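Phosphate binding protein (Planctomyces limnophilus, PDB 4JWO) probably binds phosphate as the extracytoplasmic binding protein of a system that carries the ion across the cytoplasmic membrane. Local coordinates at residues Gly67-Phe72 / Thr199-Thr204; Lys104-Glu109 / Ala124-Ala129; Asn152-Cys157 / Gly182-Pro187; Ile166-Ser171 / Val206-Ala211. All coordinates share one frame; numbering follows the deposited sequence.

Contact 1 (Gly67-Phe72 / Thr199-Thr204). With SO4 (sulfate ion), chain B.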
# COMPACT_ATOMS: atom_id res chain seq x y z
N GLY A 67 -3.48 -11.65 -5.05
CA GLY A 67 -3.64 -10.74 -3.94
C GLY A 67 -3.85 -9.29 -4.32
O GLY A 67 -4.34 -8.98 -5.42
N SER A 68 -3.47 -8.43 -3.39
CA SER A 68 -3.64 -6.98 -3.41
C SER A 68 -3.00 -6.29 -4.61
O SER A 68 -1.91 -6.66 -5.05
CB SER A 68 -3.01 -6.42 -2.13
OG SER A 68 -3.00 -5.01 -2.10
N SER A 69 -3.66 -5.25 -5.14
CA SER A 69 -3.02 -4.39 -6.12
C SER A 69 -1.80 -3.69 -5.52
O SER A 69 -0.88 -3.32 -6.25
CB SER A 69 -4.01 -3.35 -6.65
OG SER A 69 -4.37 -2.46 -5.61
N THR A 70 -1.78 -3.49 -4.20
CA THR A 70 -0.62 -2.84 -3.60
C THR A 70 0.56 -3.77 -3.35
O THR A 70 1.69 -3.33 -3.27
CB THR A 70 -0.97 -2.01 -2.33
OG1 THR A 70 -1.57 -2.86 -1.35
CG2 THR A 70 -1.96 -0.92 -2.69
N VAL A 71 0.29 -5.07 -3.21
CA VAL A 71 1.37 -6.03 -3.06
C VAL A 71 1.85 -6.50 -4.44
O VAL A 71 3.01 -6.88 -4.59
CB VAL A 71 0.97 -7.20 -2.14
CG1 VAL A 71 2.14 -8.17 -1.94
CG2 VAL A 71 0.48 -6.65 -0.79
N PHE A 72 0.97 -6.42 -5.44
CA PHE A 72 1.30 -6.78 -6.83
C PHE A 72 2.67 -6.30 -7.33
O PHE A 72 3.42 -7.09 -7.89
CB PHE A 72 0.18 -6.32 -7.79
CG PHE A 72 0.31 -6.84 -9.21
CD1 PHE A 72 -0.13 -8.10 -9.54
CD2 PHE A 72 0.81 -6.03 -10.22
CE1 PHE A 72 -0.04 -8.58 -10.85
CE2 PHE A 72 0.91 -6.50 -11.53
CZ PHE A 72 0.48 -7.78 -11.84
N THR A 199 -1.93 2.86 -5.67
CA THR A 199 -2.06 4.10 -4.92
C THR A 199 -3.52 4.54 -4.83
O THR A 199 -4.00 4.90 -3.75
CB THR A 199 -1.19 5.19 -5.56
OG1 THR A 199 0.17 4.74 -5.58
CG2 THR A 199 -1.29 6.47 -4.78
N PHE A 200 -4.22 4.49 -5.96
CA PHE A 200 -5.66 4.79 -5.99
C PHE A 200 -6.43 3.88 -5.06
O PHE A 200 -7.25 4.35 -4.26
CB PHE A 200 -6.19 4.62 -7.42
CG PHE A 200 -7.66 4.90 -7.57
CD1 PHE A 200 -8.10 6.18 -7.89
CD2 PHE A 200 -8.58 3.88 -7.44
CE1 PHE A 200 -9.46 6.43 -8.07
CE2 PHE A 200 -9.95 4.14 -7.60
CZ PHE A 200 -10.37 5.43 -7.91
N ASP A 201 -6.20 2.58 -5.18
CA ASP A 201 -6.90 1.59 -4.35
C ASP A 201 -6.69 1.86 -2.87
O ASP A 201 -7.64 1.78 -2.08
CB ASP A 201 -6.46 0.17 -4.71
CG ASP A 201 -7.04 -0.31 -6.03
OD1 ASP A 201 -7.91 0.39 -6.58
OD2 ASP A 201 -6.62 -1.39 -6.50
N TYR A 202 -5.47 2.18 -2.47
CA TYR A 202 -5.18 2.43 -1.05
C TYR A 202 -5.87 3.71 -0.58
O TYR A 202 -6.62 3.70 0.40
CB TYR A 202 -3.66 2.49 -0.84
CG TYR A 202 -3.18 2.69 0.59
CD1 TYR A 202 -4.06 2.66 1.67
CD2 TYR A 202 -1.83 2.91 0.85
CE1 TYR A 202 -3.61 2.85 2.97
CE2 TYR A 202 -1.37 3.10 2.14
CZ TYR A 202 -2.26 3.07 3.20
OH TYR A 202 -1.82 3.25 4.49
N PHE A 203 -5.62 4.81 -1.28
CA PHE A 203 -6.18 6.10 -0.86
C PHE A 203 -7.69 6.05 -0.78
O PHE A 203 -8.29 6.44 0.22
CB PHE A 203 -5.75 7.19 -1.84
CG PHE A 203 -6.15 8.57 -1.42
CD1 PHE A 203 -5.40 9.26 -0.47
CD2 PHE A 203 -7.27 9.16 -1.96
CE1 PHE A 203 -5.77 10.54 -0.07
CE2 PHE A 203 -7.65 10.44 -1.57
CZ PHE A 203 -6.89 11.12 -0.62
N THR A 204 -8.33 5.54 -1.83
CA THR A 204 -9.78 5.49 -1.82
C THR A 204 -10.33 4.55 -0.75
O THR A 204 -11.34 4.86 -0.12
CB THR A 204 -10.37 5.13 -3.21
OG1 THR A 204 -9.95 3.82 -3.58
CG2 THR A 204 -9.94 6.15 -4.23
S SO4 B . -6.71 -4.32 -2.01
O1 SO4 B . -6.89 -2.88 -2.11
O2 SO4 B . -5.73 -4.66 -0.98
O3 SO4 B . -7.98 -4.91 -1.64
O4 SO4 B . -6.23 -4.83 -3.30
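The loop at Ser69 and Thr70 faces helix 198-208 with the Ser69 and Asp201 CA atoms 7.3 Å apart, so side chains make the contact. Ser69 OG does so by donating a short hydrogen bond of 2.6 Å to Asp201 OD2. It comes to the anti lone pair of OD2, the side away from OD1. The first torsion of Ser69 (chi1 67°) sets OG between its own backbone N and carbonyl carbon, where it projects at the carboxylate. Asp201 OD1 has a long, weak ion pair with Lys212. With an alanine at Asp201, Ser69 OG is likely to lose its acceptor and be free to turn. Beside this bond the contact is apolar: Thr70 CG2 lies 4.2 Å from Tyr202 CB. The Tyr202 ring leads away, and its OH is bonded to Pro281 O.

Ser68 shapes the loop. Its OG accepts from Thr70 N at 2.9 Å, which makes an ST turn. The turn leaves Ser69 N directed at a sulfate ion, probably from the crystallisation liquor: Ser69 N donates to sulfate O4 at 3.2 Å with an N-H...O angle of 153°. Ser116 OG and Thr98 OG1 also bond the sulfate. A tetrahedral anion held by backbone N-H and hydroxyl groups, in a cleft between two lobes, is consistent with the phosphate site of a PstS-like periplasmic binding protein. The Ser69-Asp201 bond spans that cleft next to the site.

Contact 2 (Lys104-Glu109 / Ala124-Ala129)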
# COMPACT_ATOMS: atom_id res chain seq x y z
N LYS A 104 -9.51 -17.11 -2.96
CA LYS A 104 -8.84 -18.16 -3.72
C LYS A 104 -7.89 -18.95 -2.84
O LYS A 104 -7.66 -20.14 -3.06
CB LYS A 104 -8.09 -17.57 -4.92
CG LYS A 104 -8.98 -16.84 -5.92
CD LYS A 104 -8.40 -16.92 -7.32
CE LYS A 104 -9.20 -16.10 -8.32
NZ LYS A 104 -8.68 -16.24 -9.71
N PHE A 105 -7.33 -18.27 -1.85
CA PHE A 105 -6.45 -18.89 -0.87
C PHE A 105 -7.22 -19.94 -0.08
O PHE A 105 -6.77 -21.06 0.09
CB PHE A 105 -5.94 -17.81 0.08
CG PHE A 105 -4.79 -18.23 0.96
CD1 PHE A 105 -3.53 -18.45 0.43
CD2 PHE A 105 -4.96 -18.37 2.33
CE1 PHE A 105 -2.46 -18.81 1.24
CE2 PHE A 105 -3.90 -18.73 3.15
CZ PHE A 105 -2.65 -18.95 2.61
N ILE A 106 -8.40 -19.55 0.38
CA ILE A 106 -9.28 -20.44 1.14
C ILE A 106 -9.78 -21.59 0.25
O ILE A 106 -9.91 -22.72 0.70
CB ILE A 106 -10.46 -19.67 1.76
CG1 ILE A 106 -9.96 -18.77 2.90
CG2 ILE A 106 -11.54 -20.62 2.29
CD1 ILE A 106 -10.88 -17.61 3.22
N ALA A 107 -10.04 -21.28 -1.02
CA ALA A 107 -10.48 -22.30 -1.98
C ALA A 107 -9.31 -23.17 -2.47
O ALA A 107 -9.51 -24.09 -3.27
CB ALA A 107 -11.20 -21.65 -3.16
N GLU A 108 -8.11 -22.86 -1.98
CA GLU A 108 -6.89 -23.62 -2.29
C GLU A 108 -6.57 -23.65 -3.78
O GLU A 108 -6.16 -24.68 -4.31
CB GLU A 108 -6.98 -25.04 -1.72
CG GLU A 108 -7.08 -25.06 -0.20
CD GLU A 108 -6.90 -26.44 0.39
OE1 GLU A 108 -7.86 -27.24 0.36
OE2 GLU A 108 -5.78 -26.73 0.88
N GLU A 109 -6.74 -22.51 -4.43
CA GLU A 109 -6.50 -22.40 -5.87
C GLU A 109 -5.23 -21.61 -6.18
O GLU A 109 -4.87 -21.43 -7.34
CB GLU A 109 -7.72 -21.77 -6.55
CG GLU A 109 -8.98 -22.65 -6.48
CD GLU A 109 -10.27 -21.86 -6.67
OE1 GLU A 109 -10.23 -20.61 -6.64
OE2 GLU A 109 -11.33 -22.51 -6.84
N ALA A 124 -9.52 -16.17 8.69
CA ALA A 124 -8.69 -17.09 9.47
C ALA A 124 -9.48 -18.33 9.88
O ALA A 124 -8.97 -19.45 9.81
CB ALA A 124 -8.13 -16.39 10.69
N ALA A 125 -10.72 -18.14 10.30
CA ALA A 125 -11.57 -19.26 10.69
C ALA A 125 -11.89 -20.15 9.50
O ALA A 125 -11.93 -21.37 9.63
CB ALA A 125 -12.85 -18.77 11.35
N GLU A 126 -12.11 -19.54 8.33
CA GLU A 126 -12.37 -20.31 7.11
C GLU A 126 -11.15 -21.13 6.75
O GLU A 126 -11.26 -22.26 6.28
CB GLU A 126 -12.78 -19.41 5.94
CG GLU A 126 -14.16 -18.78 6.07
CD GLU A 126 -14.69 -18.21 4.76
OE1 GLU A 126 -14.35 -18.74 3.68
OE2 GLU A 126 -15.46 -17.22 4.81
N CYS A 127 -9.97 -20.55 6.98
CA CYS A 127 -8.72 -21.26 6.76
C CYS A 127 -8.59 -22.46 7.70
O CYS A 127 -8.35 -23.58 7.26
CB CYS A 127 -7.53 -20.32 6.93
SG CYS A 127 -7.28 -19.22 5.52
N LYS A 128 -8.76 -22.21 8.99
CA LYS A 128 -8.62 -23.27 9.99
C LYS A 128 -9.60 -24.41 9.73
O LYS A 128 -9.23 -25.57 9.86
CB LYS A 128 -8.80 -22.73 11.41
CG LYS A 128 -7.64 -21.87 11.90
CD LYS A 128 -7.61 -21.75 13.41
CE LYS A 128 -7.14 -23.04 14.06
NZ LYS A 128 -6.25 -22.78 15.23
N ALA A 129 -10.83 -24.07 9.36
CA ALA A 129 -11.86 -25.07 9.09
C ALA A 129 -11.44 -26.03 7.98
O ALA A 129 -11.90 -27.17 7.93
CB ALA A 129 -13.18 -24.41 8.76
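Ile106 and Cys127 belong to a helix-helix contact between helix 98-106 and helix 121-129, two helices on the surface of an alpha/beta domain. Their CA atoms are 5.7 Å apart. Helix 98-106 finishes here in a Schellman motif: Glu108 has positive phi, and Glu109 N bonds back to Lys104 O at 2.9 Å.

Ile106 carries most of the contact. Its CG1 meets Cys127 SG at 3.8 Å. Its CG2 and CD1 both lie against Glu126, each 3.7 Å from OE1. The two side chains cross at about a right angle, and Glu126 stays extended beyond CG. Ile106 therefore touches the aliphatic root of Glu126 as well as its carboxylate.

Phe105 adds a sulfur-aromatic contact. Cys127 SG lies at the ring edge, 80° off the normal as seen from the ring centroid; its nearest ring atom is Phe105 CD2 at 4.0 Å. Phe105 CG is anti to the backbone N (chi1 -167°), which carries the ring to the sulfur. No hydrogen bond crosses the contact.

Ile132 packs on Cys127 and Lys130 meets Ile106. Along the chain, strand 112-115 runs between the two helices and pairs in parallel with strand 61-67.

Contact 3 (Asn152-Cys157 / Gly182-Pro187)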
# COMPACT_ATOMS: atom_id res chain seq x y z
N ASN A 152 0.12 27.37 0.66
CA ASN A 152 -1.10 27.08 1.42
C ASN A 152 -0.76 26.96 2.90
O ASN A 152 -0.07 26.02 3.30
CB ASN A 152 -1.70 25.77 0.90
CG ASN A 152 -3.04 25.42 1.53
OD1 ASN A 152 -3.32 25.76 2.68
ND2 ASN A 152 -3.88 24.71 0.77
N THR A 153 -1.24 27.89 3.72
CA THR A 153 -0.95 27.84 5.15
C THR A 153 -2.18 27.55 5.99
O THR A 153 -2.11 27.57 7.23
CB THR A 153 -0.30 29.14 5.65
OG1 THR A 153 -1.15 30.23 5.31
CG2 THR A 153 1.08 29.33 5.01
N PHE A 154 -3.30 27.29 5.33
CA PHE A 154 -4.56 27.06 6.04
C PHE A 154 -4.95 25.59 6.13
O PHE A 154 -5.69 25.20 7.03
CB PHE A 154 -5.71 27.89 5.42
CG PHE A 154 -5.99 27.55 3.98
CD1 PHE A 154 -6.84 26.51 3.65
CD2 PHE A 154 -5.37 28.25 2.96
CE1 PHE A 154 -7.08 26.18 2.33
CE2 PHE A 154 -5.62 27.94 1.63
CZ PHE A 154 -6.47 26.90 1.32
N ALA A 155 -4.48 24.77 5.19
CA ALA A 155 -4.84 23.34 5.19
C ALA A 155 -3.70 22.44 5.65
O ALA A 155 -3.58 21.30 5.19
CB ALA A 155 -5.34 22.91 3.81
N GLU A 156 -2.88 22.93 6.57
CA GLU A 156 -1.68 22.20 6.99
C GLU A 156 -1.99 20.91 7.74
O GLU A 156 -1.17 19.98 7.76
CB GLU A 156 -0.75 23.10 7.79
CG GLU A 156 -0.19 24.22 6.93
CD GLU A 156 0.86 25.03 7.64
OE1 GLU A 156 1.05 24.81 8.86
OE2 GLU A 156 1.50 25.89 6.99
N CYS A 157 -3.16 20.86 8.38
CA CYS A 157 -3.65 19.65 9.02
C CYS A 157 -5.07 19.40 8.55
O CYS A 157 -5.89 20.32 8.55
CB CYS A 157 -3.64 19.78 10.54
SG CYS A 157 -4.27 18.24 11.30
N GLY A 182 -14.60 28.92 6.84
CA GLY A 182 -13.67 30.02 6.86
C GLY A 182 -12.51 29.92 5.89
O GLY A 182 -11.85 30.91 5.63
N TRP A 183 -12.26 28.73 5.35
CA TRP A 183 -11.17 28.57 4.39
C TRP A 183 -11.47 29.38 3.13
O TRP A 183 -12.63 29.70 2.85
CB TRP A 183 -10.97 27.08 4.06
CG TRP A 183 -10.18 26.33 5.08
CD1 TRP A 183 -9.67 26.82 6.25
CD2 TRP A 183 -9.80 24.95 5.02
NE1 TRP A 183 -8.99 25.83 6.92
CE2 TRP A 183 -9.06 24.67 6.19
CE3 TRP A 183 -10.01 23.93 4.09
CZ2 TRP A 183 -8.52 23.41 6.46
CZ3 TRP A 183 -9.48 22.67 4.35
CH2 TRP A 183 -8.75 22.42 5.53
N PRO A 184 -10.43 29.74 2.37
CA PRO A 184 -10.63 30.65 1.23
C PRO A 184 -11.64 30.16 0.20
O PRO A 184 -11.75 28.97 -0.12
CB PRO A 184 -9.23 30.74 0.60
CG PRO A 184 -8.31 30.55 1.77
CD PRO A 184 -9.00 29.52 2.65
N ASP A 185 -12.40 31.13 -0.30
CA ASP A 185 -13.36 30.91 -1.38
C ASP A 185 -12.59 30.79 -2.69
O ASP A 185 -12.67 31.66 -3.57
CB ASP A 185 -14.34 32.09 -1.42
CG ASP A 185 -15.39 31.94 -2.50
OD1 ASP A 185 -15.69 30.80 -2.89
OD2 ASP A 185 -15.93 32.97 -2.97
N GLU A 186 -11.81 29.72 -2.81
CA GLU A 186 -10.90 29.54 -3.93
C GLU A 186 -10.99 28.09 -4.38
O GLU A 186 -11.23 27.20 -3.57
CB GLU A 186 -9.46 29.82 -3.50
CG GLU A 186 -9.20 31.24 -2.99
CD GLU A 186 -9.27 32.29 -4.09
OE1 GLU A 186 -9.25 31.91 -5.28
OE2 GLU A 186 -9.33 33.50 -3.75
N PRO A 187 -10.78 27.85 -5.68
CA PRO A 187 -10.92 26.48 -6.18
C PRO A 187 -9.87 25.54 -5.62
O PRO A 187 -8.72 25.93 -5.40
CB PRO A 187 -10.70 26.62 -7.69
CG PRO A 187 -10.96 28.06 -7.99
CD PRO A 187 -10.54 28.82 -6.77
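Asn152 OD1 is gripped by two backbone N-H groups, those of Phe154 and Ala155, the residues that meet Trp183. Ala155 N donates at 2.9 Å and Phe154 N at 3.1 Å, the latter nearly along the C=O axis. This is an Asx turn, in the loop between strand 134-148 and strand 157-159. It faces a second irregular segment, 182-187, which leads into strand 189-192.

The Phe154 ring is held on two faces and an edge. Pro184 CD stands over the centre of one face, 3.6 Å from the centroid and 1° off the normal, a CH-pi contact. Asn152 OD1 lies over the opposite face. The ring edge is turned to the indole face of Trp183 in an edge-to-face pair, with planes at 61°. Phe154 CD1 makes the closest side-chain touch there, 3.6 Å from Trp183 CD2. Ala155 CB lies over the six-membered ring of the same indole, 4.3 Å from its centroid. The pairing is thus aromatic and apolar, and no hydrogen bond joins the two segments.

Trp176 adds a further edge-to-face partner to Phe154. Cys157, at the end of the loop, is tied by a disulfide to Cys266. The Phe154 side chain takes a rotamer with CG between backbone N and carbonyl carbon (chi1 61°), which places its ring between Asn152 OD1 and Pro184 CD.

Contact 4 (Ile166-Ser171 / Val206-Ala211)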
# COMPACT_ATOMS: atom_id res chain seq x y z
N ILE A 166 -13.94 15.81 0.20
CA ILE A 166 -13.38 16.25 -1.07
C ILE A 166 -13.41 15.15 -2.14
O ILE A 166 -13.78 15.39 -3.29
CB ILE A 166 -11.92 16.70 -0.89
CG1 ILE A 166 -11.85 17.99 -0.06
CG2 ILE A 166 -11.25 16.92 -2.24
CD1 ILE A 166 -10.47 18.28 0.46
N TRP A 167 -13.02 13.94 -1.74
CA TRP A 167 -12.72 12.87 -2.71
C TRP A 167 -13.82 11.85 -2.95
O TRP A 167 -13.71 11.04 -3.87
CB TRP A 167 -11.46 12.12 -2.28
CG TRP A 167 -10.20 12.89 -2.55
CD1 TRP A 167 -9.46 13.60 -1.65
CD2 TRP A 167 -9.54 13.02 -3.82
NE1 TRP A 167 -8.37 14.15 -2.27
CE2 TRP A 167 -8.39 13.83 -3.61
CE3 TRP A 167 -9.79 12.54 -5.11
CZ2 TRP A 167 -7.50 14.15 -4.64
CZ3 TRP A 167 -8.92 12.87 -6.13
CH2 TRP A 167 -7.78 13.67 -5.89
N ALA A 168 -14.88 11.88 -2.14
CA ALA A 168 -15.91 10.84 -2.22
C ALA A 168 -16.52 10.77 -3.61
O ALA A 168 -16.54 11.76 -4.34
CB ALA A 168 -17.01 11.10 -1.21
N ALA A 169 -17.03 9.59 -3.92
CA ALA A 169 -17.67 9.32 -5.20
C ALA A 169 -18.73 10.35 -5.56
O ALA A 169 -18.92 10.67 -6.73
CB ALA A 169 -18.28 7.93 -5.20
N ASP A 170 -19.45 10.85 -4.54
CA ASP A 170 -20.53 11.79 -4.75
C ASP A 170 -20.16 13.22 -4.37
O ASP A 170 -21.03 14.08 -4.29
CB ASP A 170 -21.77 11.36 -3.96
CG ASP A 170 -21.59 11.50 -2.45
OD1 ASP A 170 -20.47 11.29 -1.94
OD2 ASP A 170 -22.59 11.81 -1.77
N SER A 171 -18.88 13.48 -4.14
CA SER A 171 -18.45 14.82 -3.78
C SER A 171 -18.44 15.76 -4.98
O SER A 171 -17.91 15.42 -6.05
CB SER A 171 -17.06 14.83 -3.16
OG SER A 171 -16.68 16.17 -2.91
N VAL A 206 -9.12 3.85 2.26
CA VAL A 206 -9.05 4.34 3.64
C VAL A 206 -9.66 5.72 3.82
O VAL A 206 -10.03 6.08 4.94
CB VAL A 206 -7.62 4.26 4.22
CG1 VAL A 206 -7.12 2.81 4.15
CG2 VAL A 206 -6.68 5.23 3.51
N ILE A 207 -9.81 6.46 2.73
CA ILE A 207 -10.44 7.77 2.79
C ILE A 207 -11.93 7.70 2.52
O ILE A 207 -12.74 8.33 3.22
CB ILE A 207 -9.76 8.77 1.83
CG1 ILE A 207 -8.30 9.03 2.23
CG2 ILE A 207 -10.53 10.08 1.79
CD1 ILE A 207 -8.12 9.45 3.70
N ASN A 208 -12.33 6.92 1.51
CA ASN A 208 -13.74 6.84 1.15
C ASN A 208 -14.46 5.60 1.64
O ASN A 208 -15.68 5.61 1.83
CB ASN A 208 -13.90 6.96 -0.37
CG ASN A 208 -13.47 8.30 -0.89
OD1 ASN A 208 -13.50 9.29 -0.16
ND2 ASN A 208 -13.05 8.35 -2.15
N GLY A 209 -13.72 4.51 1.84
CA GLY A 209 -14.34 3.26 2.24
C GLY A 209 -14.10 2.08 1.32
O GLY A 209 -13.45 2.19 0.27
N LYS A 210 -14.64 0.93 1.72
CA LYS A 210 -14.41 -0.33 1.02
C LYS A 210 -14.86 -0.33 -0.44
O LYS A 210 -14.35 -1.12 -1.24
CB LYS A 210 -15.08 -1.49 1.78
N ALA A 211 -15.79 0.55 -0.79
CA ALA A 211 -16.27 0.66 -2.16
C ALA A 211 -15.13 1.00 -3.12
O ALA A 211 -15.24 0.77 -4.33
CB ALA A 211 -17.38 1.69 -2.27
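Asn208 makes a polar contact to the backbone of Trp167 and Ala168, where helix 160-167 gives way to a turn beside helix 198-208. The CA atoms of Ala168 and Asn208 are 5.7 Å apart. Asn208 ND2 donates a weak hydrogen bond to Trp167 O, 3.3 Å long with an N-H...O angle of 138°. The other end of the amide lies alongside Ala168, with OD1 3.5 Å from Ala168 CA. Asn208 CG is anti to its carbonyl carbon (chi1 -65°), which carries the amide across to the other helix.

Ala168 opens a type I turn closed by Ser171 N on Ala168 O at 2.9 Å. The Trp167 ring leads away from Asn208 and meets Phe203, Tyr218 and Tyr240 edge-to-face. Of the Trp167 side chain, CB comes nearest, 4.1 Å from Asn208 OD1.

The strongest partner of the amide is Ser213 O, to which ND2 also donates; OD1 accepts from Asn164 ND2. A leucine here would probably leave Ser213 O and Asn164 ND2 without their mate, and Trp167 O without its weak bond. With both a donor and an acceptor, one amide ties helix 160-167 to the Ser213 loop, while Ala168 is merely touched.

Contacts 1 and 4 share helix 198-208, with centres about 15 Å apart. They touch: Thr204 O probably accepts a hydrogen bond from Gly209 N. Along the chain their segments alternate, as do those of contacts 3 and 4, whose centres are about 21 Å apart. Contacts 2 and 3 come in series, both between the two segments of contact 1. Their centres are about 48 Å apart, on opposite sides of the chain's centre. This is consistent with contact 2 lying in one lobe and contacts 3 and 4 in the other. The centre of contact 1 is about 5 Å from the chain's centre, and this contact joins the two lobes across the probable phosphate cleft.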